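Local coordinates for protein putative NAD(P)H-flavin oxidoreductase (Streptococcus pyogenes serotype M1, PDB 2HAY) that binds flavin mononucleotide and, as a member of the nitroreductase family, probably uses it in oxidoreduction with NADH or NADPH, at residues 124-127 / 132-135. Numbering follows the deposited sequence.
Sequences ESFQ and DMAD
Gln-127 O, in the last turn of helix 116-130, accepts hydrogen bonds from two backbone N-H groups of the chain that turns back past it, a worked example of backbone donors beyond a helix closing on its C-terminal turn. Met-133 N gives the straighter bond, 2.7 Å to Gln-127 O with an N-H...O angle of 174°, lying almost in line with the carbonyl. Ala-134 N binds the same Gln-127 O at 2.9 Å, but from above the carbonyl plane. Just before these donors, Asp-132 leaves the helical conformation with positive phi (51°), which redirects the chain; its O is hydrogen-bonded to Arg-138 of the second subunit.

Side chains pack beside these bonds. Selenomethionine Met-133 has its CG between the backbone N and carbonyl carbon (chi1 62°), and its chain then runs extended, laying the CE methyl 3.7 Å from Gln-127 CG. The same CE of Met-133 also approaches the Phe-126 ring obliquely, 4.1 Å from CE1. Nearer the backbone of the glutamine, Ala-134 CB packs against Gln-127 CB at 3.9 Å. The Gln-127 amide is held elsewhere, its NE2 bonding to Ala-94 O, while Trp-143 of helix 137-162 touches the side chains of both Gln-127 and Met-133.

One carbonyl oxygen of a buried residue, gripped by two donors and flanked by methyl contacts, implies a well-defined path for the chain between helices 116-130 and 137-162.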
ATOM      1  N   GLU B 124      -7.103   5.204  20.991  1.00 26.58           N
ATOM      2  CA  GLU B 124      -6.086   5.070  22.032  1.00 26.61           C
ATOM      3  C   GLU B 124      -5.666   3.609  22.247  1.00 26.46           C
ATOM      4  O   GLU B 124      -4.486   3.290  22.191  1.00 25.58           O
ATOM      5  CB  GLU B 124      -6.536   5.701  23.364  1.00 25.71           C
ATOM      6  CG  GLU B 124      -5.469   5.552  24.466  1.00 25.98           C
ATOM      7  CD  GLU B 124      -5.788   6.300  25.745  1.00 28.56           C
ATOM      8  OE1 GLU B 124      -6.823   7.005  25.782  1.00 33.54           O
ATOM      9  OE2 GLU B 124      -5.003   6.181  26.727  1.00 30.08           O
ATOM     10  N   SER B 125      -6.631   2.726  22.508  1.00 26.68           N
ATOM     11  CA  SER B 125      -6.290   1.316  22.711  1.00 27.19           C
ATOM     12  C   SER B 125      -5.744   0.707  21.439  1.00 26.56           C
ATOM     13  O   SER B 125      -4.878  -0.159  21.501  1.00 26.52           O
ATOM     14  CB  SER B 125      -7.461   0.489  23.260  1.00 27.48           C
ATOM     15  OG  SER B 125      -8.564   0.525  22.377  1.00 30.22           O
ATOM     16  N   PHE B 126      -6.246   1.170  20.296  1.00 26.33           N
ATOM     17  CA  PHE B 126      -5.741   0.744  18.995  1.00 26.05           C
ATOM     18  C   PHE B 126      -4.236   1.030  18.859  1.00 26.13           C
ATOM     19  O   PHE B 126      -3.476   0.157  18.446  1.00 26.59           O
ATOM     20  CB  PHE B 126      -6.522   1.409  17.859  1.00 26.01           C
ATOM     21  CG  PHE B 126      -5.945   1.159  16.481  1.00 27.13           C
ATOM     22  CD1 PHE B 126      -5.418   2.213  15.723  1.00 29.25           C
ATOM     23  CD2 PHE B 126      -5.948  -0.135  15.927  1.00 26.17           C
ATOM     24  CE1 PHE B 126      -4.897   1.975  14.424  1.00 31.09           C
ATOM     25  CE2 PHE B 126      -5.431  -0.390  14.654  1.00 26.00           C
ATOM     26  CZ  PHE B 126      -4.909   0.650  13.894  1.00 27.83           C
ATOM     27  N   GLN B 127      -3.802   2.237  19.213  1.00 26.19           N
ATOM     28  CA  GLN B 127      -2.373   2.583  19.117  1.00 26.91           C
ATOM     29  C   GLN B 127      -1.508   2.015  20.243  1.00 27.19           C
ATOM     30  O   GLN B 127      -0.342   1.720  20.033  1.00 27.38           O
ATOM     31  CB  GLN B 127      -2.184   4.097  19.028  1.00 26.71           C
ATOM     32  CG  GLN B 127      -2.740   4.717  17.723  1.00 26.19           C
ATOM     33  CD  GLN B 127      -2.232   6.129  17.492  1.00 26.19           C
ATOM     34  OE1 GLN B 127      -1.742   6.777  18.416  1.00 23.49           O
ATOM     35  NE2 GLN B 127      -2.337   6.607  16.261  1.00 24.74           N
ATOM     36  N   ASP B 132       0.652  -1.341  19.125  1.00 33.27           N
ATOM     37  CA  ASP B 132       1.826  -1.082  19.979  1.00 33.55           C
ATOM     38  C   ASP B 132       2.728   0.037  19.421  1.00 32.70           C
ATOM     39  O   ASP B 132       3.904  -0.188  19.116  1.00 32.94           O
ATOM     40  CB  ASP B 132       2.611  -2.395  20.190  1.00 34.52           C
ATOM     41  CG  ASP B 132       3.728  -2.270  21.236  1.00 37.92           C
ATOM     42  OD1 ASP B 132       3.570  -1.510  22.219  1.00 40.21           O
ATOM     43  OD2 ASP B 132       4.761  -2.955  21.068  1.00 42.19           O
HETATM   44  N   MSE B 133       2.173   1.244  19.267  1.00 31.34           N
HETATM   45  CA  MSE B 133       2.891   2.326  18.602  1.00 29.68           C
HETATM   46  C   MSE B 133       2.608   3.740  19.159  1.00 29.23           C
HETATM   47  O   MSE B 133       3.251   4.676  18.761  1.00 29.91           O
HETATM   48  CB  MSE B 133       2.619   2.292  17.082  1.00 29.47           C
HETATM   49  CG  MSE B 133       1.148   2.495  16.731  1.00 28.33           C
HETATM   50 SE   MSE B 133       0.829   2.558  14.800  0.65 28.73          SE
HETATM   51  CE  MSE B 133      -0.998   3.101  14.827  1.00 26.82           C
ATOM     52  N   ALA B 134       1.640   3.885  20.055  1.00 28.26           N
ATOM     53  CA  ALA B 134       1.298   5.184  20.617  1.00 27.78           C
ATOM     54  C   ALA B 134       2.521   6.005  21.017  1.00 28.11           C
ATOM     55  O   ALA B 134       2.512   7.215  20.856  1.00 27.61           O
ATOM     56  CB  ALA B 134       0.386   5.015  21.832  1.00 27.15           C
ATOM     57  N   ASP B 135       3.559   5.356  21.556  1.00 27.60           N
ATOM     58  CA  ASP B 135       4.661   6.111  22.171  1.00 28.03           C
ATOM     59  C   ASP B 135       5.966   5.955  21.398  1.00 27.59           C
ATOM     60  O   ASP B 135       7.062   6.144  21.929  1.00 27.59           O
ATOM     61  CB  ASP B 135       4.806   5.745  23.647  1.00 28.56           C
ATOM     62  CG  ASP B 135       3.725   6.378  24.504  1.00 30.35           C
ATOM     63  OD1 ASP B 135       3.217   7.477  24.157  1.00 34.69           O
ATOM     64  OD2 ASP B 135       3.391   5.790  25.541  1.00 32.12           O
TER